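Local coordinates for genome polyprotein (Chicken sicinivirus JSY, PDB 6QWT) that probably acts as the viral RNA-dependent RNA polymerase, the 3Dpol part of the polyprotein, copying RNA from an RNA template, at residues W67-P72 with A350-S355; V74-S79 with S311-M316; S239-V244 with I302-V307; M306-S311 with D334-A339; P320-S325 with Y338-S343. All blocks are in the same frame, centred on the assembly; numbering follows the deposited sequence.

Contact 1 (W67-P72 with A350-S355); sequences WPSLIP and ADFYHS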
# COMPACT_ATOMS: atom_id res chain seq x y z
N TRP A 67 -7.41 18.81 15.21
CA TRP A 67 -6.59 19.24 16.33
C TRP A 67 -5.83 20.51 15.94
O TRP A 67 -5.67 20.80 14.76
CB TRP A 67 -5.65 18.12 16.78
CG TRP A 67 -4.97 17.35 15.68
CD1 TRP A 67 -3.69 17.53 15.22
CD2 TRP A 67 -5.51 16.24 14.95
NE1 TRP A 67 -3.41 16.62 14.23
CE2 TRP A 67 -4.51 15.81 14.05
CE3 TRP A 67 -6.74 15.58 14.96
CZ2 TRP A 67 -4.71 14.75 13.17
CZ3 TRP A 67 -6.93 14.52 14.09
CH2 TRP A 67 -5.92 14.12 13.20
N PRO A 68 -5.37 21.29 16.93
CA PRO A 68 -4.86 22.65 16.62
C PRO A 68 -3.81 22.72 15.53
O PRO A 68 -3.76 23.72 14.81
CB PRO A 68 -4.30 23.10 17.97
CG PRO A 68 -5.17 22.43 18.96
CD PRO A 68 -5.48 21.08 18.38
N SER A 69 -2.96 21.71 15.39
CA SER A 69 -1.89 21.73 14.40
C SER A 69 -2.27 21.06 13.08
O SER A 69 -1.44 21.01 12.17
CB SER A 69 -0.63 21.08 14.97
OG SER A 69 -0.82 19.69 15.17
N LEU A 70 -3.50 20.56 12.95
CA LEU A 70 -3.87 19.79 11.77
C LEU A 70 -4.01 20.69 10.54
O LEU A 70 -3.40 20.42 9.49
CB LEU A 70 -5.16 19.01 12.02
CG LEU A 70 -5.65 18.18 10.83
CD1 LEU A 70 -4.54 17.27 10.30
CD2 LEU A 70 -6.88 17.37 11.19
N ILE A 71 -4.83 21.74 10.63
CA ILE A 71 -4.98 22.66 9.50
C ILE A 71 -3.65 23.29 9.10
O ILE A 71 -3.37 23.36 7.89
CB ILE A 71 -6.05 23.72 9.82
CG1 ILE A 71 -7.40 23.05 10.11
CG2 ILE A 71 -6.15 24.74 8.68
CD1 ILE A 71 -8.31 22.95 8.93
N PRO A 72 -2.80 23.77 10.02
CA PRO A 72 -1.47 24.22 9.60
C PRO A 72 -0.68 23.15 8.86
O PRO A 72 0.04 23.47 7.90
CB PRO A 72 -0.80 24.62 10.92
CG PRO A 72 -1.93 25.02 11.79
CD PRO A 72 -3.05 24.08 11.45
N ALA A 350 5.24 9.77 18.65
CA ALA A 350 4.38 8.76 19.27
C ALA A 350 3.56 9.35 20.41
O ALA A 350 2.36 9.07 20.53
CB ALA A 350 5.23 7.59 19.77
N ASP A 351 4.19 10.19 21.24
CA ASP A 351 3.48 10.76 22.39
C ASP A 351 2.42 11.76 21.94
O ASP A 351 1.34 11.82 22.52
CB ASP A 351 4.48 11.42 23.34
CG ASP A 351 5.42 10.41 24.00
OD1 ASP A 351 6.60 10.74 24.20
OD2 ASP A 351 4.96 9.28 24.31
N PHE A 352 2.72 12.55 20.90
CA PHE A 352 1.70 13.46 20.38
C PHE A 352 0.52 12.69 19.81
O PHE A 352 -0.64 13.08 20.02
CB PHE A 352 2.29 14.38 19.30
CG PHE A 352 1.25 15.10 18.50
CD1 PHE A 352 0.70 16.29 18.96
CD2 PHE A 352 0.79 14.58 17.30
CE1 PHE A 352 -0.27 16.95 18.23
CE2 PHE A 352 -0.18 15.23 16.56
CZ PHE A 352 -0.72 16.42 17.03
N TYR A 353 0.79 11.62 19.07
CA TYR A 353 -0.28 10.81 18.49
C TYR A 353 -1.19 10.24 19.58
O TYR A 353 -2.41 10.19 19.41
CB TYR A 353 0.30 9.69 17.64
CG TYR A 353 0.61 10.07 16.21
CD1 TYR A 353 1.36 9.22 15.39
CD2 TYR A 353 0.17 11.27 15.67
CE1 TYR A 353 1.64 9.56 14.08
CE2 TYR A 353 0.45 11.61 14.36
CZ TYR A 353 1.19 10.75 13.57
OH TYR A 353 1.48 11.08 12.26
N HIS A 354 -0.60 9.80 20.69
CA HIS A 354 -1.40 9.21 21.77
C HIS A 354 -2.35 10.22 22.39
O HIS A 354 -3.45 9.85 22.82
CB HIS A 354 -0.48 8.63 22.84
CG HIS A 354 0.35 7.47 22.38
ND1 HIS A 354 1.61 7.22 22.86
CD2 HIS A 354 0.09 6.49 21.48
CE1 HIS A 354 2.10 6.14 22.28
NE2 HIS A 354 1.19 5.68 21.43
N SER A 355 -1.95 11.49 22.45
CA SER A 355 -2.74 12.49 23.15
C SER A 355 -3.75 13.21 22.27
O SER A 355 -4.70 13.80 22.80
CB SER A 355 -1.81 13.52 23.81
OG SER A 355 -1.27 14.40 22.85
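The ring pair Trp-67 and Phe-352 carries this contact. It is an offset edge-to-face stack, with the edge of Phe-352 turned to the face of Trp-67. The centre of the five-membered ring of Trp-67 lies 5.6 Å from the centre of the Phe-352 ring, and the planes meet at 66°. CZ of Phe-352 does the touching, at 3.7 Å from Trp-67 CD1. Phe-352 CG lies anti to the backbone N (chi1 166°), which sends the ring out from its helix to the tryptophan.

A van der Waals touch is added by the hydroxyl of Ser-69. Its OG lies 3.8 Å from Phe-352 CZ, and no hydrogen bond joins the two residues.

The polar ends turn to a third partner. Trp-67 NE1 and Ser-69 OG both hydrogen bond to Ser-314, NE1 to its hydroxyl and OG to its carbonyl. The NE1 bond helps set the rotation of the indole. Together the two bonds satisfy polar atoms of buried residues.

The contact joins the loop leading into helix 70-81 to helix 346-356 in the polymerase fold. Helix 298-316 lies next to both, with Phe-352 on Ser-314 and Ala-315. Trp-67 also rests on Pro-242 and on Val-245 of helix 243-256.

Contact 2 (V74-S79 with S311-M316); sequences VKLYFS and SLLSAM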
# COMPACT_ATOMS: atom_id res chain seq x y z
N VAL A 74 -1.89 20.74 6.98
CA VAL A 74 -2.46 20.66 5.64
C VAL A 74 -1.87 21.74 4.75
O VAL A 74 -1.40 21.47 3.63
CB VAL A 74 -4.00 20.77 5.70
CG1 VAL A 74 -4.58 20.89 4.30
CG2 VAL A 74 -4.59 19.57 6.43
N LYS A 75 -1.87 22.99 5.23
CA LYS A 75 -1.31 24.09 4.44
C LYS A 75 0.17 23.89 4.17
O LYS A 75 0.65 24.15 3.06
CB LYS A 75 -1.55 25.42 5.17
CG LYS A 75 -3.01 25.72 5.45
CD LYS A 75 -3.81 25.80 4.16
CE LYS A 75 -5.28 26.04 4.43
NZ LYS A 75 -6.04 26.22 3.16
N LEU A 76 0.92 23.41 5.18
CA LEU A 76 2.35 23.20 5.00
C LEU A 76 2.63 22.17 3.92
O LEU A 76 3.48 22.38 3.05
CB LEU A 76 2.98 22.79 6.33
CG LEU A 76 4.50 22.57 6.30
CD1 LEU A 76 5.21 23.83 5.81
CD2 LEU A 76 5.00 22.15 7.67
N TYR A 77 1.92 21.03 3.97
CA TYR A 77 2.17 19.97 3.00
C TYR A 77 1.85 20.44 1.58
O TYR A 77 2.68 20.30 0.67
CB TYR A 77 1.34 18.74 3.36
CG TYR A 77 1.39 17.66 2.30
CD1 TYR A 77 2.54 16.92 2.09
CD2 TYR A 77 0.28 17.38 1.51
CE1 TYR A 77 2.60 15.93 1.13
CE2 TYR A 77 0.32 16.40 0.54
CZ TYR A 77 1.49 15.68 0.36
OH TYR A 77 1.56 14.69 -0.61
N PHE A 78 0.67 21.02 1.37
CA PHE A 78 0.31 21.48 0.04
C PHE A 78 1.14 22.68 -0.41
O PHE A 78 1.28 22.89 -1.62
CB PHE A 78 -1.18 21.83 -0.02
CG PHE A 78 -2.06 20.63 -0.18
CD1 PHE A 78 -2.29 20.10 -1.44
CD2 PHE A 78 -2.64 20.03 0.92
CE1 PHE A 78 -3.10 18.99 -1.59
CE2 PHE A 78 -3.44 18.92 0.78
CZ PHE A 78 -3.68 18.40 -0.48
N SER A 79 1.69 23.45 0.52
CA SER A 79 2.60 24.52 0.15
C SER A 79 3.86 23.96 -0.50
O SER A 79 4.32 24.44 -1.54
CB SER A 79 2.96 25.37 1.37
OG SER A 79 3.94 26.34 1.06
N SER A 311 -0.41 14.01 8.76
CA SER A 311 -0.44 13.61 10.17
C SER A 311 0.92 13.80 10.82
O SER A 311 1.02 14.37 11.92
CB SER A 311 -0.92 12.17 10.29
OG SER A 311 -2.17 12.00 9.65
N LEU A 312 1.99 13.34 10.16
CA LEU A 312 3.33 13.51 10.70
C LEU A 312 3.68 14.99 10.88
O LEU A 312 4.21 15.39 11.92
CB LEU A 312 4.36 12.84 9.79
CG LEU A 312 4.34 11.31 9.73
CD1 LEU A 312 5.02 10.82 8.46
CD2 LEU A 312 5.00 10.72 10.97
N LEU A 313 3.38 15.81 9.87
CA LEU A 313 3.65 17.24 9.97
C LEU A 313 2.88 17.87 11.12
O LEU A 313 3.41 18.76 11.81
CB LEU A 313 3.31 17.92 8.64
CG LEU A 313 4.27 17.64 7.48
CD1 LEU A 313 3.62 17.95 6.14
CD2 LEU A 313 5.56 18.42 7.62
N SER A 314 1.65 17.42 11.36
CA SER A 314 0.88 17.99 12.47
C SER A 314 1.51 17.64 13.82
O SER A 314 1.32 18.36 14.80
CB SER A 314 -0.58 17.50 12.42
OG SER A 314 -0.71 16.19 12.93
N ALA A 315 2.26 16.54 13.88
CA ALA A 315 2.99 16.18 15.08
C ALA A 315 4.27 17.00 15.22
O ALA A 315 4.59 17.48 16.32
CB ALA A 315 3.33 14.69 15.07
N MET A 316 5.01 17.17 14.13
CA MET A 316 6.26 17.91 14.19
C MET A 316 6.02 19.40 14.42
O MET A 316 6.84 20.07 15.05
CB MET A 316 7.06 17.66 12.91
CG MET A 316 7.26 16.17 12.59
SD MET A 316 8.13 15.81 11.04
CE MET A 316 7.71 17.25 10.09
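Leu-313 packs against Leu-76 and Tyr-77 where two helices of the polymerase fold meet. Helix 298-316 is the motif B helix of the palm, and helix 70-81 lies against it. The contact is apolar and has no hydrogen bond across it.

Leu-313 spreads its two methyl branches over neighbouring residues of the other helix. CG stands anti to its carbonyl carbon (chi1 -72°), and the fork points at helix 70-81. Leu-313 CD2 meets Leu-76 CD2 at 3.8 Å. These two side chains cross at about a right angle and touch through one methyl each. The other branch, Leu-313 CD1, sits 3.7 Å from Tyr-77 CB and 4.0 Å from Tyr-77 CA. It therefore rests on the root of the tyrosine rather than on its hydroxyl end. The tyrosine ring leads away from Leu-313, and Tyr-77 OH hydrogen bonds to the carbonyl of Tyr-204.

Trp-327 and Ile-329 of strand 327-332 also touch Leu-313. The leucine is thus wedged between helix 70-81 and the palm sheet. Two residues before Leu-313, Ser-311 O takes two bonds, from Ala-315 N and from the hydroxyl of Ser-314. The Ser-314 OG to Ser-311 O bond is 2.7 Å long, with a C=O...donor angle of 126° and the donor tilted 21° from the carbonyl plane.

Contact 3 (S239-V244 with I302-V307); sequences STIPSV and ILNSMV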
# COMPACT_ATOMS: atom_id res chain seq x y z
N SER A 239 -7.57 1.71 9.97
CA SER A 239 -8.71 1.94 10.84
C SER A 239 -8.61 3.23 11.64
O SER A 239 -9.65 3.82 11.96
CB SER A 239 -8.89 0.76 11.81
OG SER A 239 -9.29 -0.41 11.13
N THR A 240 -7.40 3.69 11.94
CA THR A 240 -7.21 4.81 12.85
C THR A 240 -7.17 6.17 12.16
O THR A 240 -7.16 7.19 12.86
CB THR A 240 -5.91 4.61 13.65
OG1 THR A 240 -4.83 4.35 12.74
CG2 THR A 240 -6.05 3.44 14.61
N ILE A 241 -7.15 6.21 10.83
CA ILE A 241 -7.12 7.49 10.12
C ILE A 241 -8.43 8.22 10.38
O ILE A 241 -9.51 7.67 10.10
CB ILE A 241 -6.88 7.30 8.62
CG1 ILE A 241 -5.42 6.93 8.35
CG2 ILE A 241 -7.25 8.56 7.87
CD1 ILE A 241 -5.20 6.35 6.97
N PRO A 242 -8.39 9.43 10.91
CA PRO A 242 -9.63 10.15 11.19
C PRO A 242 -10.24 10.78 9.95
O PRO A 242 -9.54 11.16 9.00
CB PRO A 242 -9.19 11.23 12.20
CG PRO A 242 -7.76 11.45 11.90
CD PRO A 242 -7.21 10.13 11.43
N SER A 243 -11.57 10.88 9.97
CA SER A 243 -12.31 11.46 8.85
C SER A 243 -11.81 12.86 8.52
O SER A 243 -11.75 13.24 7.35
CB SER A 243 -13.80 11.50 9.17
OG SER A 243 -14.41 10.25 8.91
N VAL A 244 -11.47 13.64 9.55
CA VAL A 244 -11.18 15.06 9.35
C VAL A 244 -9.98 15.26 8.44
O VAL A 244 -9.93 16.24 7.68
CB VAL A 244 -11.00 15.74 10.73
CG1 VAL A 244 -9.78 15.18 11.45
CG2 VAL A 244 -10.92 17.25 10.58
N ILE A 302 -2.11 6.51 -2.73
CA ILE A 302 -1.71 7.89 -2.99
C ILE A 302 -2.31 8.82 -1.95
O ILE A 302 -1.62 9.66 -1.37
CB ILE A 302 -2.12 8.30 -4.42
CG1 ILE A 302 -1.13 7.74 -5.44
CG2 ILE A 302 -2.20 9.82 -4.55
CD1 ILE A 302 0.26 8.29 -5.27
N LEU A 303 -3.62 8.68 -1.69
CA LEU A 303 -4.27 9.50 -0.67
C LEU A 303 -3.80 9.13 0.73
O LEU A 303 -3.73 10.00 1.60
CB LEU A 303 -5.79 9.37 -0.79
CG LEU A 303 -6.35 9.67 -2.18
CD1 LEU A 303 -7.86 9.51 -2.22
CD2 LEU A 303 -5.95 11.07 -2.63
N ASN A 304 -3.47 7.86 0.97
CA ASN A 304 -2.92 7.47 2.26
C ASN A 304 -1.57 8.13 2.50
O ASN A 304 -1.27 8.55 3.63
CB ASN A 304 -2.78 5.95 2.34
CG ASN A 304 -3.97 5.29 3.00
OD1 ASN A 304 -5.11 5.71 2.81
ND2 ASN A 304 -3.71 4.25 3.78
N SER A 305 -0.73 8.22 1.46
CA SER A 305 0.54 8.92 1.57
C SER A 305 0.33 10.36 2.01
O SER A 305 1.01 10.85 2.92
CB SER A 305 1.28 8.90 0.23
OG SER A 305 1.75 7.60 -0.08
N MET A 306 -0.60 11.05 1.36
CA MET A 306 -0.90 12.43 1.75
C MET A 306 -1.39 12.49 3.19
O MET A 306 -0.94 13.34 3.96
CB MET A 306 -1.91 13.03 0.78
CG MET A 306 -1.44 12.96 -0.67
SD MET A 306 -2.58 13.66 -1.88
CE MET A 306 -2.79 15.29 -1.25
N VAL A 307 -2.29 11.58 3.57
CA VAL A 307 -2.76 11.51 4.96
C VAL A 307 -1.58 11.34 5.91
O VAL A 307 -1.47 12.03 6.93
CB VAL A 307 -3.78 10.37 5.13
CG1 VAL A 307 -3.99 10.06 6.62
CG2 VAL A 307 -5.09 10.72 4.46
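Ile-241 meets Val-307 and Asn-304 in the palm of the polymerase. Residues 239-244 come just after the motif A strand 230-235, and Val-307 and Asn-304 belong to the motif B helix 298-316.

The first segment begins at the end of the short helix 237-240. There Thr-240 OG1 hydrogen bonds back to the carbonyl of Asn-236. Ile-241 is the first residue to leave helical geometry, and its backbone bonds to Gly-292. Its side chain points at the motif B helix and makes the contact. Ile-241 and Val-307 reach toward each other, tip to tip. CG2 of Ile-241 lies 3.8 Å from Val-307 CG1. With Ile-241 CG1 anti to the carbonyl carbon (chi1 -74°), both branches of the isoleucine face this one methyl. Ile-241 CG1 is 3.9 Å from Val-307 CG1. Phe-246 of helix 243-256 touches all three residues and closes the cluster.

Pro-242 follows at the N-cap position of helix 243-256. Ser-243 then opens that helix, and its N bonds to Asp-62 OD1.

Asn-304 probably corresponds to the motif B asparagine that, in related picornaviral polymerases, takes part in recognising the ribose of the incoming nucleotide. Its OD1 makes a weak hydrogen bond to Asn-293 ND2. Asn-304 ND2 lies 4.1 Å from Ile-241 CD1, a van der Waals approach.

Contact 4 (M306-S311 with D334-A339); sequences MVNNIS and DDVLYA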
# COMPACT_ATOMS: atom_id res chain seq x y z
N MET A 306 -0.60 11.05 1.36
CA MET A 306 -0.90 12.43 1.75
C MET A 306 -1.39 12.49 3.19
O MET A 306 -0.94 13.34 3.96
CB MET A 306 -1.91 13.03 0.78
CG MET A 306 -1.44 12.96 -0.67
SD MET A 306 -2.58 13.66 -1.88
CE MET A 306 -2.79 15.29 -1.25
N VAL A 307 -2.29 11.58 3.57
CA VAL A 307 -2.76 11.51 4.96
C VAL A 307 -1.58 11.34 5.91
O VAL A 307 -1.47 12.03 6.93
CB VAL A 307 -3.78 10.37 5.13
CG1 VAL A 307 -3.99 10.06 6.62
CG2 VAL A 307 -5.09 10.72 4.46
N ASN A 308 -0.68 10.42 5.58
CA ASN A 308 0.48 10.18 6.44
C ASN A 308 1.36 11.41 6.54
O ASN A 308 1.81 11.78 7.63
CB ASN A 308 1.26 8.99 5.90
CG ASN A 308 1.99 8.23 6.97
OD1 ASN A 308 2.25 8.76 8.05
ND2 ASN A 308 2.28 6.96 6.71
N ASN A 309 1.63 12.07 5.41
CA ASN A 309 2.44 13.29 5.43
C ASN A 309 1.80 14.35 6.32
O ASN A 309 2.47 14.95 7.17
CB ASN A 309 2.62 13.83 4.01
CG ASN A 309 3.85 13.27 3.32
OD1 ASN A 309 4.86 13.97 3.14
ND2 ASN A 309 3.78 12.01 2.90
N ILE A 310 0.49 14.58 6.15
CA ILE A 310 -0.22 15.60 6.93
C ILE A 310 -0.15 15.27 8.41
O ILE A 310 0.12 16.14 9.25
CB ILE A 310 -1.68 15.72 6.45
CG1 ILE A 310 -1.74 16.01 4.95
CG2 ILE A 310 -2.41 16.78 7.25
CD1 ILE A 310 -1.72 17.44 4.59
N SER A 311 -0.41 14.01 8.76
CA SER A 311 -0.44 13.61 10.17
C SER A 311 0.92 13.80 10.82
O SER A 311 1.02 14.37 11.92
CB SER A 311 -0.92 12.17 10.29
OG SER A 311 -2.17 12.00 9.65
N ASP A 334 1.36 2.97 5.29
CA ASP A 334 1.73 3.30 6.66
C ASP A 334 3.24 3.28 6.86
O ASP A 334 3.70 3.59 7.96
CB ASP A 334 1.05 2.35 7.64
CG ASP A 334 1.16 0.91 7.20
OD1 ASP A 334 1.79 0.66 6.16
OD2 ASP A 334 0.62 0.03 7.90
N ASP A 335 4.01 2.92 5.84
CA ASP A 335 5.47 2.90 5.94
C ASP A 335 6.03 4.30 5.72
O ASP A 335 5.58 5.02 4.82
CB ASP A 335 6.06 1.93 4.93
CG ASP A 335 5.69 0.49 5.23
OD1 ASP A 335 6.26 -0.08 6.18
OD2 ASP A 335 4.83 -0.05 4.51
N VAL A 336 7.01 4.69 6.53
CA VAL A 336 7.46 6.07 6.63
C VAL A 336 8.96 6.10 6.84
O VAL A 336 9.50 5.41 7.71
CB VAL A 336 6.78 6.84 7.78
CG1 VAL A 336 7.53 8.17 7.99
CG2 VAL A 336 5.33 7.05 7.48
N LEU A 337 9.60 6.96 6.07
CA LEU A 337 10.89 7.51 6.44
C LEU A 337 10.75 9.02 6.64
O LEU A 337 10.05 9.68 5.88
CB LEU A 337 11.97 7.23 5.37
CG LEU A 337 12.30 5.78 5.01
CD1 LEU A 337 13.41 5.76 3.96
CD2 LEU A 337 12.71 5.01 6.25
N TYR A 338 11.43 9.56 7.64
CA TYR A 338 11.44 11.01 7.82
C TYR A 338 12.76 11.44 8.42
O TYR A 338 13.48 10.65 9.05
CB TYR A 338 10.25 11.48 8.67
CG TYR A 338 10.41 11.32 10.17
CD1 TYR A 338 11.06 12.30 10.93
CD2 TYR A 338 9.89 10.22 10.84
CE1 TYR A 338 11.20 12.17 12.29
CE2 TYR A 338 10.02 10.08 12.20
CZ TYR A 338 10.68 11.06 12.93
OH TYR A 338 10.82 10.93 14.29
N ALA A 339 13.08 12.71 8.22
CA ALA A 339 14.28 13.32 8.77
C ALA A 339 14.04 14.81 8.92
O ALA A 339 13.45 15.43 8.03
CB ALA A 339 15.50 13.05 7.88
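Asn-308 lays its amide against Val-336 near the start of strand 335-340 and against Asp-334 in the turn before it. The closest touch is Asn-308 ND2 to Val-336 CG2 at 3.1 Å. This is shorter than normal van der Waals contact and its exact value is doubtful; it is not a hydrogen bond. The same methyl, Val-336 CG2, lies 3.6 Å from Asn-308 OD1, so it meets both ends of the amide. The two side chains run at a slant to one another. Asn-308 ND2 is also 3.7 Å from Asp-334 CA. The bonds to CB of Asp-334 and Asp-335 point away from the helix.

What holds the amide lies one step out. ND2 hydrogen bonds to the carbonyl of Gly-333, and OD1 has a weak hydrogen bond to Tyr-234 OH. With CG turned far from the backbone N (chi1 -151°), the amide reaches the turn, where the Gly-333 bond, with the weaker one to Tyr-234, holds its orientation. Gly-333, Asp-334 and Asp-335 form the GDD sequence of motif C, whose aspartates serve the catalytic site in related polymerases. The bond to Gly-333 thus ties the motif B helix to the motif C turn.

Further out, Asp-335 lies close to Asp-233 of the motif A strand. Strand 335-340 runs between strands 327-332 and 230-235. Helix 298-316 packs on this sheet, with Asn-308 on Cys-331 of strand 327-332. Val-336 touches the same cysteine from the neighbouring strand. Helices 70-81 and 243-256 cover other sides of the same helix.

Contact 5 (P320-S325 with Y338-S343); sequences PDFDTS and YATVPS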
# COMPACT_ATOMS: atom_id res chain seq x y z
N PRO A 320 8.88 22.51 19.68
CA PRO A 320 9.36 23.90 19.73
C PRO A 320 10.50 24.20 18.77
O PRO A 320 10.62 25.34 18.31
CB PRO A 320 9.80 24.06 21.19
CG PRO A 320 10.04 22.66 21.69
CD PRO A 320 9.03 21.81 20.97
N ASP A 321 11.33 23.21 18.44
CA ASP A 321 12.50 23.43 17.60
C ASP A 321 12.30 22.97 16.17
O ASP A 321 13.28 22.89 15.42
CB ASP A 321 13.72 22.73 18.21
CG ASP A 321 14.01 23.19 19.62
OD1 ASP A 321 14.03 22.34 20.53
OD2 ASP A 321 14.20 24.41 19.82
N PHE A 322 11.07 22.67 15.76
CA PHE A 322 10.83 22.21 14.40
C PHE A 322 11.12 23.33 13.41
O PHE A 322 10.55 24.42 13.51
CB PHE A 322 9.39 21.72 14.24
CG PHE A 322 9.03 21.35 12.83
CD1 PHE A 322 9.79 20.42 12.13
CD2 PHE A 322 7.95 21.93 12.19
CE1 PHE A 322 9.47 20.08 10.83
CE2 PHE A 322 7.62 21.58 10.89
CZ PHE A 322 8.39 20.66 10.21
N ASP A 323 12.02 23.06 12.47
CA ASP A 323 12.29 23.97 11.37
C ASP A 323 11.36 23.62 10.23
O ASP A 323 11.48 22.54 9.63
CB ASP A 323 13.76 23.88 10.96
CG ASP A 323 14.19 25.01 10.05
OD1 ASP A 323 13.42 25.39 9.14
OD2 ASP A 323 15.31 25.52 10.23
N THR A 324 10.42 24.51 9.92
CA THR A 324 9.41 24.23 8.90
C THR A 324 9.98 24.16 7.50
O THR A 324 9.23 23.90 6.55
CB THR A 324 8.29 25.28 8.95
OG1 THR A 324 8.83 26.58 8.68
CG2 THR A 324 7.62 25.28 10.31
N SER A 325 11.29 24.38 7.33
CA SER A 325 11.93 24.30 6.03
C SER A 325 12.97 23.20 5.92
O SER A 325 13.46 22.94 4.81
CB SER A 325 12.59 25.64 5.68
OG SER A 325 11.62 26.62 5.39
N TYR A 338 11.43 9.56 7.64
CA TYR A 338 11.44 11.01 7.82
C TYR A 338 12.76 11.44 8.42
O TYR A 338 13.48 10.65 9.05
CB TYR A 338 10.25 11.48 8.67
CG TYR A 338 10.41 11.32 10.17
CD1 TYR A 338 11.06 12.30 10.93
CD2 TYR A 338 9.89 10.22 10.84
CE1 TYR A 338 11.20 12.17 12.29
CE2 TYR A 338 10.02 10.08 12.20
CZ TYR A 338 10.68 11.06 12.93
OH TYR A 338 10.82 10.93 14.29
N ALA A 339 13.08 12.71 8.22
CA ALA A 339 14.28 13.32 8.77
C ALA A 339 14.04 14.81 8.92
O ALA A 339 13.45 15.43 8.03
CB ALA A 339 15.50 13.05 7.88
N THR A 340 14.48 15.37 10.04
CA THR A 340 14.37 16.79 10.31
C THR A 340 15.69 17.32 10.84
O THR A 340 16.50 16.57 11.40
CB THR A 340 13.26 17.11 11.32
OG1 THR A 340 13.59 16.53 12.59
CG2 THR A 340 11.92 16.57 10.86
N VAL A 341 15.91 18.62 10.65
CA VAL A 341 17.05 19.32 11.24
C VAL A 341 16.50 20.51 12.03
O VAL A 341 15.98 21.45 11.43
CB VAL A 341 18.06 19.78 10.18
CG1 VAL A 341 19.15 20.61 10.83
CG2 VAL A 341 18.67 18.58 9.46
N PRO A 342 16.59 20.51 13.37
CA PRO A 342 17.16 19.45 14.21
C PRO A 342 16.32 18.17 14.23
O PRO A 342 15.14 18.20 13.89
CB PRO A 342 17.20 20.09 15.60
CG PRO A 342 16.11 21.11 15.57
CD PRO A 342 16.13 21.66 14.17
N SER A 343 16.94 17.06 14.64
CA SER A 343 16.28 15.77 14.58
C SER A 343 15.19 15.67 15.64
O SER A 343 15.43 15.95 16.82
CB SER A 343 17.31 14.65 14.77
OG SER A 343 16.69 13.38 14.77
O HOH W 1 17.43 23.89 10.62
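Phe-322 turns its ring edge to Thr-340. Thr-340 CG2 lies near the ring plane, 4.3 Å from Phe-322 CE1. One face of the ring is covered by its own chain, with Thr-324 N 4.1 Å above the ring centre. The ring also meets Trp-327, with planes at about 40°, and packs on Met-316 of helix 298-316. With CG anti to the backbone N (chi1 175°), the ring comes back toward Thr-340 although the bond to CB starts away from residues 338-343.

Backbone carbonyls and side-chain carbons also meet. The ring of Pro-342, which follows a cis peptide bond, sits on the preceding loop. Asp-321 O lies 3.3 Å from Pro-342 CD, and Asp-321 CB is 3.9 Å from Pro-342 CG. Asp-323 CB approaches Val-341 O at 3.3 Å.

A water then links these two residues. It donates to Asp-323 OD2 at 2.7 Å and to Val-341 O at 3.0 Å. The other carboxylate oxygen is held inside the loop. Ser-325 N donates to Asp-323 OD1 on its anti side, with an N-H...acceptor angle of 157°. This is an Asx turn. Across the way, Thr-340 OG1 donates to Pro-342 O at 2.6 Å and accepts from Ile-344 N, which fixes the bend after the strand.

A backbone bond of Val-341 with Ala-326 continues the pairing of strands 327-332 and 335-340. The contact closes the open end of the beta hairpin that carries motif C at its turn, at the surface of the palm.

In the fold
All five contacts lie in the polymerase family region, and helix 298-316 is used by contacts 2, 3 and 4. Centres of contacts 2 and 4 are about 10 Å apart. Contact 4 includes the motif C aspartates Asp-334 and Asp-335, which in related polymerases belong to the catalytic site; contact 3, next to motif A, is about 10 Å away, centre to centre. Contacts 4 and 5 share strand 335-340, with centres about 14 Å apart: one at the hairpin turn, one at its open end. Contacts 1 and 2, about 10 Å between centres, both use helix 70-81. Contact 5 touches contact 2 through Met-316, but lies about 23 Å from contact 3, centre to centre.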